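Long-range contacts in Mgp-operon protein 3 (Mycoplasma pneumoniae, PDB 6RJ1), which is a cell-surface adhesin, also known as P40/P90, that probably helps this human pathogen attach to host cells: residues 883-891 / 925-933; 732-740 / 804-812. One frame throughout, in Å; residues are numbered along the deposited sequence.

Interaction 1 (883-891 / 925-933); sequences KNRKGYAVI and SQDDLTGIL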
ATOM      1  N   LYS A 883      24.837  -0.747  -7.151  1.00 83.85           N
ATOM      2  CA  LYS A 883      25.396  -1.983  -7.682  1.00 84.21           C
ATOM      3  C   LYS A 883      24.286  -2.814  -8.358  1.00 88.47           C
ATOM      4  O   LYS A 883      23.156  -2.874  -7.864  1.00 87.76           O
ATOM      5  CB  LYS A 883      26.066  -2.785  -6.546  1.00 87.25           C
ATOM      6  CG  LYS A 883      27.016  -3.893  -7.008  1.00107.16           C
ATOM      7  CD  LYS A 883      27.525  -4.727  -5.829  1.00119.15           C
ATOM      8  CE  LYS A 883      28.284  -5.956  -6.279  1.00129.04           C
ATOM      9  NZ  LYS A 883      28.677  -6.820  -5.131  1.00132.12           N
ATOM     10  N   ASN A 884      24.635  -3.443  -9.490  1.00 85.49           N
ATOM     11  CA  ASN A 884      23.795  -4.309 -10.324  1.00 85.15           C
ATOM     12  C   ASN A 884      22.453  -3.683 -10.731  1.00 85.94           C
ATOM     13  O   ASN A 884      21.387  -4.139 -10.310  1.00 85.08           O
ATOM     14  CB  ASN A 884      23.601  -5.706  -9.712  1.00 89.02           C
ATOM     15  CG  ASN A 884      24.208  -6.800 -10.572  1.00122.46           C
ATOM     16  OD1 ASN A 884      25.254  -7.377 -10.241  1.00119.65           O
ATOM     17  ND2 ASN A 884      23.582  -7.096 -11.713  1.00112.72           N
ATOM     18  N   ARG A 885      22.524  -2.656 -11.595  1.00 80.48           N
ATOM     19  CA  ARG A 885      21.361  -1.986 -12.184  1.00 78.93           C
ATOM     20  C   ARG A 885      21.208  -2.563 -13.604  1.00 81.46           C
ATOM     21  O   ARG A 885      20.486  -2.025 -14.451  1.00 81.21           O
ATOM     22  CB  ARG A 885      21.570  -0.465 -12.228  1.00 76.52           C
ATOM     23  CG  ARG A 885      21.451   0.231 -10.886  1.00 79.69           C
ATOM     24  CD  ARG A 885      21.301   1.726 -11.059  1.00 81.70           C
ATOM     25  NE  ARG A 885      19.941   2.087 -11.463  1.00 83.92           N
ATOM     26  CZ  ARG A 885      19.595   2.470 -12.687  1.00 89.80           C
ATOM     27  NH1 ARG A 885      20.508   2.566 -13.643  1.00 75.48           N
ATOM     28  NH2 ARG A 885      18.334   2.768 -12.962  1.00 73.60           N
ATOM     29  N   LYS A 886      21.903  -3.682 -13.834  1.00 76.72           N
ATOM     30  CA  LYS A 886      21.962  -4.433 -15.072  1.00 76.65           C
ATOM     31  C   LYS A 886      21.444  -5.832 -14.811  1.00 79.95           C
ATOM     32  O   LYS A 886      21.808  -6.460 -13.812  1.00 79.39           O
ATOM     33  CB  LYS A 886      23.422  -4.505 -15.553  1.00 79.44           C
ATOM     34  CG  LYS A 886      23.573  -4.533 -17.056  1.00 96.13           C
ATOM     35  CD  LYS A 886      24.749  -3.674 -17.495  1.00106.48           C
ATOM     36  CE  LYS A 886      24.309  -2.405 -18.189  1.00117.08           C
ATOM     37  NZ  LYS A 886      23.496  -1.518 -17.309  1.00124.88           N
ATOM     38  N   GLY A 887      20.609  -6.315 -15.714  1.00 76.34           N
ATOM     39  CA  GLY A 887      20.056  -7.654 -15.598  1.00 76.32           C
ATOM     40  C   GLY A 887      18.559  -7.711 -15.439  1.00 80.33           C
ATOM     41  O   GLY A 887      17.869  -6.690 -15.484  1.00 80.07           O
ATOM     42  N   TYR A 888      18.068  -8.929 -15.243  1.00 76.94           N
ATOM     43  CA  TYR A 888      16.658  -9.251 -15.092  1.00 76.55           C
ATOM     44  C   TYR A 888      16.512 -10.619 -14.422  1.00 78.96           C
ATOM     45  O   TYR A 888      17.455 -11.407 -14.410  1.00 79.07           O
ATOM     46  CB  TYR A 888      15.957  -9.259 -16.478  1.00 78.22           C
ATOM     47  CG  TYR A 888      16.620 -10.156 -17.506  1.00 80.51           C
ATOM     48  CD1 TYR A 888      17.623  -9.670 -18.341  1.00 81.77           C
ATOM     49  CD2 TYR A 888      16.241 -11.488 -17.649  1.00 82.35           C
ATOM     50  CE1 TYR A 888      18.245 -10.494 -19.279  1.00 83.00           C
ATOM     51  CE2 TYR A 888      16.859 -12.322 -18.579  1.00 84.01           C
ATOM     52  CZ  TYR A 888      17.856 -11.821 -19.402  1.00 93.43           C
ATOM     53  OH  TYR A 888      18.471 -12.659 -20.317  1.00 99.25           O
ATOM     54  N   ALA A 889      15.316 -10.912 -13.915  1.00 73.73           N
ATOM     55  CA  ALA A 889      14.967 -12.188 -13.296  1.00 72.33           C
ATOM     56  C   ALA A 889      13.480 -12.439 -13.537  1.00 74.87           C
ATOM     57  O   ALA A 889      12.706 -11.485 -13.656  1.00 75.71           O
ATOM     58  CB  ALA A 889      15.273 -12.150 -11.806  1.00 72.93           C
ATOM     59  N   VAL A 890      13.084 -13.706 -13.663  1.00 69.68           N
ATOM     60  CA  VAL A 890      11.685 -14.067 -13.906  1.00 68.83           C
ATOM     61  C   VAL A 890      11.206 -15.137 -12.906  1.00 72.26           C
ATOM     62  O   VAL A 890      11.863 -16.172 -12.726  1.00 71.85           O
ATOM     63  CB  VAL A 890      11.399 -14.465 -15.388  1.00 72.44           C
ATOM     64  CG1 VAL A 890       9.901 -14.550 -15.669  1.00 72.26           C
ATOM     65  CG2 VAL A 890      12.059 -13.499 -16.367  1.00 72.21           C
ATOM     66  N   ILE A 891      10.054 -14.875 -12.266  1.00 68.04           N
ATOM     67  CA  ILE A 891       9.410 -15.797 -11.329  1.00 67.10           C
ATOM     68  C   ILE A 891       8.151 -16.395 -11.975  1.00 73.87           C
ATOM     69  O   ILE A 891       7.391 -15.682 -12.623  1.00 74.40           O
ATOM     70  CB  ILE A 891       9.131 -15.123  -9.955  1.00 68.54           C
ATOM     71  CG1 ILE A 891      10.429 -15.043  -9.117  1.00 67.97           C
ATOM     72  CG2 ILE A 891       7.995 -15.825  -9.178  1.00 68.20           C
ATOM     73  CD1 ILE A 891      10.381 -14.157  -7.857  1.00 71.30           C
ATOM     74  N   SER A 925      22.495 -10.929 -15.042  1.00 90.03           N
ATOM     75  CA  SER A 925      22.993  -9.807 -14.259  1.00 90.92           C
ATOM     76  C   SER A 925      23.888  -8.944 -15.158  1.00 96.62           C
ATOM     77  O   SER A 925      24.483  -7.975 -14.687  1.00 98.30           O
ATOM     78  CB  SER A 925      23.774 -10.322 -13.051  1.00 95.19           C
ATOM     79  OG  SER A 925      24.841 -11.168 -13.456  1.00105.94           O
ATOM     80  N   GLN A 926      23.960  -9.271 -16.453  1.00 92.01           N
ATOM     81  CA  GLN A 926      24.815  -8.531 -17.365  1.00 92.09           C
ATOM     82  C   GLN A 926      24.074  -7.791 -18.480  1.00 95.84           C
ATOM     83  O   GLN A 926      24.720  -7.064 -19.239  1.00 96.69           O
ATOM     84  CB  GLN A 926      25.894  -9.470 -17.956  1.00 93.74           C
ATOM     85  CG  GLN A 926      27.174  -9.581 -17.116  1.00114.72           C
ATOM     86  CD  GLN A 926      26.985 -10.292 -15.791  1.00139.87           C
ATOM     87  OE1 GLN A 926      26.995  -9.673 -14.718  1.00134.02           O
ATOM     88  NE2 GLN A 926      26.805 -11.608 -15.832  1.00135.96           N
ATOM     89  N   ASP A 927      22.745  -7.939 -18.595  1.00 90.40           N
ATOM     90  CA  ASP A 927      22.090  -7.290 -19.729  1.00 89.56           C
ATOM     91  C   ASP A 927      20.815  -6.518 -19.430  1.00 91.68           C
ATOM     92  O   ASP A 927      20.151  -6.780 -18.433  1.00 92.49           O
ATOM     93  CB  ASP A 927      21.812  -8.334 -20.819  1.00 91.35           C
ATOM     94  CG  ASP A 927      23.021  -8.739 -21.640  1.00 97.71           C
ATOM     95  OD1 ASP A 927      23.821  -7.844 -22.009  1.00 96.48           O
ATOM     96  OD2 ASP A 927      23.148  -9.942 -21.947  1.00105.43           O
ATOM     97  N   ASP A 928      20.459  -5.582 -20.327  1.00 85.50           N
ATOM     98  CA  ASP A 928      19.238  -4.787 -20.208  1.00 84.35           C
ATOM     99  C   ASP A 928      18.131  -5.427 -21.018  1.00 83.32           C
ATOM    100  O   ASP A 928      18.279  -5.623 -22.215  1.00 82.06           O
ATOM    101  CB  ASP A 928      19.475  -3.328 -20.615  1.00 86.96           C
ATOM    102  CG  ASP A 928      20.379  -2.597 -19.644  1.00105.72           C
ATOM    103  OD1 ASP A 928      20.001  -2.482 -18.445  1.00108.28           O
ATOM    104  OD2 ASP A 928      21.465  -2.142 -20.075  1.00113.04           O
ATOM    105  N   LEU A 929      17.037  -5.784 -20.353  1.00 77.44           N
ATOM    106  CA  LEU A 929      15.916  -6.473 -20.967  1.00 76.40           C
ATOM    107  C   LEU A 929      14.946  -5.578 -21.760  1.00 81.46           C
ATOM    108  O   LEU A 929      14.424  -4.595 -21.225  1.00 80.93           O
ATOM    109  CB  LEU A 929      15.176  -7.251 -19.877  1.00 75.85           C
ATOM    110  CG  LEU A 929      13.941  -8.016 -20.298  1.00 79.56           C
ATOM    111  CD1 LEU A 929      14.293  -9.382 -20.847  1.00 78.74           C
ATOM    112  CD2 LEU A 929      13.008  -8.142 -19.149  1.00 81.56           C
ATOM    113  N   THR A 930      14.677  -5.962 -23.030  1.00 78.36           N
ATOM    114  CA  THR A 930      13.700  -5.296 -23.908  1.00 77.81           C
ATOM    115  C   THR A 930      12.309  -5.891 -23.603  1.00 81.17           C
ATOM    116  O   THR A 930      11.299  -5.176 -23.607  1.00 81.47           O
ATOM    117  CB  THR A 930      14.097  -5.475 -25.377  1.00 81.00           C
ATOM    118  OG1 THR A 930      15.412  -4.967 -25.566  1.00 82.15           O
ATOM    119  CG2 THR A 930      13.145  -4.796 -26.341  1.00 76.10           C
ATOM    120  N   GLY A 931      12.294  -7.189 -23.331  1.00 76.48           N
ATOM    121  CA  GLY A 931      11.095  -7.939 -23.001  1.00 75.77           C
ATOM    122  C   GLY A 931      11.225  -9.413 -23.311  1.00 78.23           C
ATOM    123  O   GLY A 931      12.253  -9.872 -23.811  1.00 75.77           O
ATOM    124  N   ILE A 932      10.166 -10.157 -22.994  1.00 76.07           N
ATOM    125  CA  ILE A 932      10.062 -11.599 -23.214  1.00 76.15           C
ATOM    126  C   ILE A 932       8.818 -11.913 -24.058  1.00 82.25           C
ATOM    127  O   ILE A 932       7.712 -11.475 -23.728  1.00 82.71           O
ATOM    128  CB  ILE A 932      10.099 -12.389 -21.863  1.00 79.01           C
ATOM    129  CG1 ILE A 932      11.387 -12.075 -21.073  1.00 78.78           C
ATOM    130  CG2 ILE A 932       9.950 -13.912 -22.088  1.00 79.98           C
ATOM    131  CD1 ILE A 932      11.282 -12.178 -19.650  1.00 80.61           C
ATOM    132  N   LEU A 933       9.004 -12.674 -25.147  1.00 79.88           N
ATOM    133  CA  LEU A 933       7.919 -13.064 -26.047  1.00 80.16           C
ATOM    134  C   LEU A 933       7.538 -14.525 -25.845  1.00 85.67           C
ATOM    135  O   LEU A 933       8.387 -15.390 -26.071  1.00 84.54           O
ATOM    136  CB  LEU A 933       8.300 -12.863 -27.529  1.00 80.02           C
ATOM    137  CG  LEU A 933       8.890 -11.530 -27.976  1.00 84.84           C
ATOM    138  CD1 LEU A 933       9.295 -11.601 -29.422  1.00 85.05           C
ATOM    139  CD2 LEU A 933       7.914 -10.381 -27.788  1.00 86.90           C
TER
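K886 lies along the backbone of S925-D927 and ends at the carboxylate of D928. Its CB passes S925 O at 3.7 Å, and its CG then meets Q926 O at 3.5 Å. CD stays beside that same carbonyl oxygen of Q926. The chain is bent at chi2, chi3 and chi4 (62°), bringing K886 CE within 3.4 Å of D928 OD2; the last bend sets NZ beside D928. At the tip, K886 NZ forms a salt bridge with D928 OD2 at 3.5 Å, the two side chains crossing at a slant.

The neighbouring residues are joined through main-chain oxygens. N884 ND2 donates to S925 O over 3.2 Å, in the carbonyl plane and on a lone pair, although the acceptor lies out of the amide plane of N884. The same nitrogen makes a weak bond to K886 O. G887 N reaches D927 O at 2.8 Å in a weak, bent hydrogen bond; G887, with phi 117° and an extended psi, a combination suited to glycine, brings its CA close to that of S925.

Further along, the contact turns apolar. L929 CD1 sits 4.1 Å from the centroid of the Y888 ring, a CH-pi contact almost on the ring normal, while D927 O approaches the ring edge. V890 CG2 then meets I932 CD1. V942 of strand 939-945 packs on Y888 and L929, and T866 of strand 862-868 touches V890, L929 and I932.

Two antiparallel sheets are thus joined by a polar end and an apolar, largely buried one. K886 is exposed, so its long ion pair is probably screened by solvent, whereas the Y888-L929 packing is buried.

Interaction 2 (732-740 / 804-812); sequences YLPVPYYYS and LVRGGVVRL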
ATOM      1  N   TYR A 732      -4.243 -10.401   8.030  1.00 55.57           N
ATOM      2  CA  TYR A 732      -2.984 -10.064   8.665  1.00 55.50           C
ATOM      3  C   TYR A 732      -1.870 -10.779   7.912  1.00 60.91           C
ATOM      4  O   TYR A 732      -1.862 -12.010   7.804  1.00 60.68           O
ATOM      5  CB  TYR A 732      -3.040 -10.445  10.152  1.00 55.66           C
ATOM      6  CG  TYR A 732      -1.738 -10.341  10.912  1.00 55.74           C
ATOM      7  CD1 TYR A 732      -1.070  -9.124  11.033  1.00 57.95           C
ATOM      8  CD2 TYR A 732      -1.219 -11.440  11.591  1.00 55.09           C
ATOM      9  CE1 TYR A 732       0.110  -9.019  11.774  1.00 58.56           C
ATOM     10  CE2 TYR A 732      -0.053 -11.344  12.338  1.00 55.30           C
ATOM     11  CZ  TYR A 732       0.605 -10.133  12.434  1.00 63.38           C
ATOM     12  OH  TYR A 732       1.742 -10.074  13.192  1.00 66.47           O
ATOM     13  N   LEU A 733      -0.971  -9.986   7.335  1.00 57.33           N
ATOM     14  CA  LEU A 733       0.136 -10.483   6.534  1.00 56.70           C
ATOM     15  C   LEU A 733       1.453  -9.800   6.961  1.00 57.78           C
ATOM     16  O   LEU A 733       1.870  -8.820   6.345  1.00 55.64           O
ATOM     17  CB  LEU A 733      -0.201 -10.251   5.042  1.00 56.74           C
ATOM     18  CG  LEU A 733       0.641 -10.942   3.988  1.00 61.33           C
ATOM     19  CD1 LEU A 733       0.666 -12.443   4.189  1.00 61.27           C
ATOM     20  CD2 LEU A 733       0.115 -10.616   2.606  1.00 65.13           C
ATOM     21  N   PRO A 734       2.097 -10.294   8.043  1.00 53.74           N
ATOM     22  CA  PRO A 734       3.342  -9.665   8.504  1.00 54.22           C
ATOM     23  C   PRO A 734       4.553 -10.014   7.648  1.00 62.58           C
ATOM     24  O   PRO A 734       4.481 -10.972   6.887  1.00 63.18           O
ATOM     25  CB  PRO A 734       3.495 -10.232   9.919  1.00 55.10           C
ATOM     26  CG  PRO A 734       2.873 -11.565   9.844  1.00 58.65           C
ATOM     27  CD  PRO A 734       1.719 -11.431   8.908  1.00 54.46           C
ATOM     28  N   VAL A 735       5.681  -9.275   7.796  1.00 62.58           N
ATOM     29  CA  VAL A 735       6.933  -9.612   7.097  1.00 64.32           C
ATOM     30  C   VAL A 735       7.514 -10.894   7.711  1.00 71.62           C
ATOM     31  O   VAL A 735       7.314 -11.122   8.911  1.00 72.13           O
ATOM     32  CB  VAL A 735       8.022  -8.505   7.109  1.00 68.72           C
ATOM     33  CG1 VAL A 735       7.821  -7.517   5.982  1.00 68.97           C
ATOM     34  CG2 VAL A 735       8.152  -7.813   8.459  1.00 68.57           C
ATOM     35  N   PRO A 736       8.274 -11.721   6.959  1.00 68.66           N
ATOM     36  CA  PRO A 736       8.890 -12.891   7.588  1.00 68.52           C
ATOM     37  C   PRO A 736       9.843 -12.437   8.691  1.00 73.50           C
ATOM     38  O   PRO A 736      10.632 -11.517   8.483  1.00 72.97           O
ATOM     39  CB  PRO A 736       9.651 -13.548   6.433  1.00 69.87           C
ATOM     40  CG  PRO A 736       9.029 -13.027   5.217  1.00 73.75           C
ATOM     41  CD  PRO A 736       8.656 -11.628   5.538  1.00 69.73           C
ATOM     42  N   TYR A 737       9.718 -13.034   9.879  1.00 70.84           N
ATOM     43  CA  TYR A 737      10.580 -12.722  11.021  1.00 70.80           C
ATOM     44  C   TYR A 737      12.026 -13.064  10.695  1.00 73.06           C
ATOM     45  O   TYR A 737      12.936 -12.388  11.170  1.00 72.54           O
ATOM     46  CB  TYR A 737      10.123 -13.475  12.285  1.00 72.34           C
ATOM     47  CG  TYR A 737       9.961 -14.969  12.101  1.00 75.66           C
ATOM     48  CD1 TYR A 737      11.037 -15.838  12.289  1.00 77.75           C
ATOM     49  CD2 TYR A 737       8.732 -15.519  11.751  1.00 77.08           C
ATOM     50  CE1 TYR A 737      10.902 -17.211  12.097  1.00 77.92           C
ATOM     51  CE2 TYR A 737       8.583 -16.895  11.567  1.00 78.53           C
ATOM     52  CZ  TYR A 737       9.671 -17.736  11.744  1.00 87.11           C
ATOM     53  OH  TYR A 737       9.532 -19.091  11.564  1.00 91.04           O
ATOM     54  N   TYR A 738      12.226 -14.094   9.849  1.00 68.74           N
ATOM     55  CA  TYR A 738      13.539 -14.589   9.436  1.00 68.06           C
ATOM     56  C   TYR A 738      14.240 -13.649   8.436  1.00 72.16           C
ATOM     57  O   TYR A 738      15.366 -13.931   8.027  1.00 71.84           O
ATOM     58  CB  TYR A 738      13.470 -16.049   8.931  1.00 68.17           C
ATOM     59  CG  TYR A 738      12.465 -16.306   7.827  1.00 69.21           C
ATOM     60  CD1 TYR A 738      12.793 -16.083   6.492  1.00 70.29           C
ATOM     61  CD2 TYR A 738      11.206 -16.826   8.112  1.00 70.38           C
ATOM     62  CE1 TYR A 738      11.881 -16.337   5.471  1.00 69.89           C
ATOM     63  CE2 TYR A 738      10.286 -17.088   7.095  1.00 71.30           C
ATOM     64  CZ  TYR A 738      10.635 -16.856   5.776  1.00 78.28           C
ATOM     65  OH  TYR A 738       9.727 -17.086   4.770  1.00 82.02           O
ATOM     66  N   TYR A 739      13.600 -12.515   8.091  1.00 68.73           N
ATOM     67  CA  TYR A 739      14.183 -11.475   7.245  1.00 69.08           C
ATOM     68  C   TYR A 739      15.040 -10.574   8.130  1.00 74.49           C
ATOM     69  O   TYR A 739      15.804  -9.747   7.632  1.00 74.15           O
ATOM     70  CB  TYR A 739      13.079 -10.665   6.531  1.00 70.57           C
ATOM     71  CG  TYR A 739      12.719 -11.180   5.154  1.00 72.15           C
ATOM     72  CD1 TYR A 739      12.923 -12.514   4.810  1.00 73.88           C
ATOM     73  CD2 TYR A 739      12.159 -10.339   4.200  1.00 73.08           C
ATOM     74  CE1 TYR A 739      12.598 -12.992   3.546  1.00 73.73           C
ATOM     75  CE2 TYR A 739      11.832 -10.809   2.928  1.00 74.25           C
ATOM     76  CZ  TYR A 739      12.052 -12.139   2.607  1.00 79.38           C
ATOM     77  OH  TYR A 739      11.744 -12.621   1.363  1.00 79.27           O
ATOM     78  N   SER A 740      14.900 -10.747   9.455  1.00 72.68           N
ATOM     79  CA  SER A 740      15.640 -10.037  10.490  1.00 73.03           C
ATOM     80  C   SER A 740      16.673 -10.980  11.087  1.00 80.62           C
ATOM     81  O   SER A 740      16.360 -12.139  11.384  1.00 80.19           O
ATOM     82  CB  SER A 740      14.700  -9.533  11.581  1.00 74.16           C
ATOM     83  OG  SER A 740      13.889  -8.473  11.111  1.00 78.46           O
ATOM     84  N   LEU A 804       2.695 -10.857  -5.305  1.00 59.33           N
ATOM     85  CA  LEU A 804       3.936 -11.103  -4.593  1.00 58.50           C
ATOM     86  C   LEU A 804       4.054 -10.130  -3.437  1.00 63.37           C
ATOM     87  O   LEU A 804       3.753  -8.934  -3.582  1.00 64.29           O
ATOM     88  CB  LEU A 804       5.118 -10.958  -5.569  1.00 58.31           C
ATOM     89  CG  LEU A 804       5.768 -12.248  -6.121  1.00 62.34           C
ATOM     90  CD1 LEU A 804       4.745 -13.301  -6.548  1.00 61.76           C
ATOM     91  CD2 LEU A 804       6.667 -11.931  -7.282  1.00 64.00           C
ATOM     92  N   VAL A 805       4.424 -10.662  -2.271  1.00 58.72           N
ATOM     93  CA  VAL A 805       4.664  -9.918  -1.027  1.00 57.35           C
ATOM     94  C   VAL A 805       6.055 -10.285  -0.505  1.00 61.22           C
ATOM     95  O   VAL A 805       6.687 -11.203  -1.040  1.00 60.68           O
ATOM     96  CB  VAL A 805       3.560 -10.100   0.054  1.00 60.24           C
ATOM     97  CG1 VAL A 805       2.245  -9.460  -0.381  1.00 60.27           C
ATOM     98  CG2 VAL A 805       3.370 -11.566   0.441  1.00 59.47           C
ATOM     99  N   ARG A 806       6.534  -9.589   0.537  1.00 57.26           N
ATOM    100  CA  ARG A 806       7.834  -9.900   1.115  1.00 56.29           C
ATOM    101  C   ARG A 806       7.789 -11.277   1.762  1.00 62.11           C
ATOM    102  O   ARG A 806       6.963 -11.521   2.654  1.00 61.55           O
ATOM    103  CB  ARG A 806       8.265  -8.838   2.127  1.00 53.33           C
ATOM    104  CG  ARG A 806       8.387  -7.448   1.537  1.00 58.89           C
ATOM    105  CD  ARG A 806       9.035  -6.497   2.514  1.00 64.78           C
ATOM    106  NE  ARG A 806      10.473  -6.735   2.644  1.00 59.18           N
ATOM    107  CZ  ARG A 806      11.269  -6.073   3.470  1.00 68.77           C
ATOM    108  NH1 ARG A 806      10.777  -5.148   4.279  1.00 61.34           N
ATOM    109  NH2 ARG A 806      12.566  -6.340   3.502  1.00 59.91           N
ATOM    110  N   GLY A 807       8.619 -12.181   1.241  1.00 60.48           N
ATOM    111  CA  GLY A 807       8.739 -13.542   1.743  1.00 60.88           C
ATOM    112  C   GLY A 807       7.938 -14.629   1.066  1.00 67.13           C
ATOM    113  O   GLY A 807       8.218 -15.809   1.293  1.00 69.44           O
ATOM    114  N   GLY A 808       6.950 -14.265   0.262  1.00 63.39           N
ATOM    115  CA  GLY A 808       6.134 -15.261  -0.415  1.00 63.65           C
ATOM    116  C   GLY A 808       5.080 -14.762  -1.380  1.00 68.88           C
ATOM    117  O   GLY A 808       4.977 -13.565  -1.654  1.00 68.01           O
ATOM    118  N   VAL A 809       4.299 -15.711  -1.916  1.00 66.53           N
ATOM    119  CA  VAL A 809       3.215 -15.453  -2.853  1.00 66.59           C
ATOM    120  C   VAL A 809       1.857 -15.589  -2.156  1.00 69.34           C
ATOM    121  O   VAL A 809       1.655 -16.502  -1.349  1.00 68.74           O
ATOM    122  CB  VAL A 809       3.337 -16.327  -4.140  1.00 71.19           C
ATOM    123  CG1 VAL A 809       3.217 -17.823  -3.842  1.00 71.24           C
ATOM    124  CG2 VAL A 809       2.338 -15.903  -5.219  1.00 71.20           C
ATOM    125  N   VAL A 810       0.933 -14.674  -2.472  1.00 65.35           N
ATOM    126  CA  VAL A 810      -0.422 -14.723  -1.930  1.00 64.54           C
ATOM    127  C   VAL A 810      -1.414 -14.955  -3.069  1.00 67.45           C
ATOM    128  O   VAL A 810      -1.362 -14.287  -4.107  1.00 66.35           O
ATOM    129  CB  VAL A 810      -0.820 -13.568  -0.963  1.00 67.82           C
ATOM    130  CG1 VAL A 810       0.121 -12.385  -1.063  1.00 68.02           C
ATOM    131  CG2 VAL A 810      -2.277 -13.135  -1.117  1.00 67.20           C
ATOM    132  N   ARG A 811      -2.268 -15.962  -2.877  1.00 63.40           N
ATOM    133  CA  ARG A 811      -3.309 -16.344  -3.812  1.00 62.39           C
ATOM    134  C   ARG A 811      -4.666 -15.963  -3.235  1.00 67.17           C
ATOM    135  O   ARG A 811      -4.950 -16.227  -2.056  1.00 66.98           O
ATOM    136  CB  ARG A 811      -3.254 -17.851  -4.103  1.00 58.23           C
ATOM    137  CG  ARG A 811      -4.177 -18.263  -5.236  1.00 63.07           C
ATOM    138  CD  ARG A 811      -4.135 -19.740  -5.487  1.00 73.58           C
ATOM    139  NE  ARG A 811      -5.255 -20.154  -6.320  1.00 78.87           N
ATOM    140  CZ  ARG A 811      -5.489 -21.405  -6.690  1.00 92.16           C
ATOM    141  NH1 ARG A 811      -4.681 -22.384  -6.301  1.00 76.48           N
ATOM    142  NH2 ARG A 811      -6.527 -21.689  -7.461  1.00 83.03           N
ATOM    143  N   LEU A 812      -5.504 -15.360  -4.081  1.00 63.81           N
ATOM    144  CA  LEU A 812      -6.854 -14.936  -3.728  1.00 63.75           C
ATOM    145  C   LEU A 812      -7.857 -15.749  -4.523  1.00 67.80           C
ATOM    146  O   LEU A 812      -7.823 -15.738  -5.747  1.00 66.72           O
ATOM    147  CB  LEU A 812      -7.023 -13.421  -3.920  1.00 63.66           C
ATOM    148  CG  LEU A 812      -5.942 -12.551  -3.260  1.00 68.19           C
ATOM    149  CD1 LEU A 812      -6.045 -11.117  -3.716  1.00 68.95           C
ATOM    150  CD2 LEU A 812      -5.961 -12.679  -1.740  1.00 69.13           C
TER
HETATM  151  O   HOH W   1      10.827 -11.001  -0.508  1.00 49.40           O
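L733 meets V805 tip to tip, its CD2 lying 3.8 Å from V805 CG1. With CG anti to the backbone N (chi1 -167°), L733 points CD2 into the hairpin, where that methyl also reaches V810 CG1, on the returning strand. F834 and Y836 from strand 834-838 complete this apolar cluster.

V735 follows, lying side by side with R806; its CG1 rests 3.8 Å from R806 CD. The guanidinium beyond is bound outside the two segments, by a salt bridge to D769 and by the carbonyls of L776 and N773. P736 packs on the turn itself, with CG 3.5 Å from G807 CA. That CG also lies over the centre of one face of the Y739 ring.

Y739 closes the contact. Its ring plane is inclined 58° to the guanidinium of R806. A water 2.6 Å from Y739 OH lies at the ring edge and accepts from G807 N at 3.1 Å, bridging phenol and turn, and S844 OG is a second partner of the hydroxyl.

The element gripped is a beta hairpin of strands 799-805 and 808-815 with a two-residue loop, R806-G807, closed by a type II turn with G807 in its third position.

Overall arrangement
Interaction 2 is buried, its centre about 14 Å from the centre of the chain, whereas that of interaction 1 is about 26 Å from it and the contact is partly open to solvent. They share no strand. The 732-740 loop holds the tip of one hairpin through apolar packing and a bridging water; 883-891 and 925-933 join two different sheets and add a salt bridge near the surface. Their centres are 24 Å apart, yet the surroundings connect: R811 binds the carbonyl of A914, at the start of strand 914-920, which pairs with strand 888-896. Successive antiparallel sheets adjoining in this way are consistent with the beta-propeller fold expected for this adhesin family.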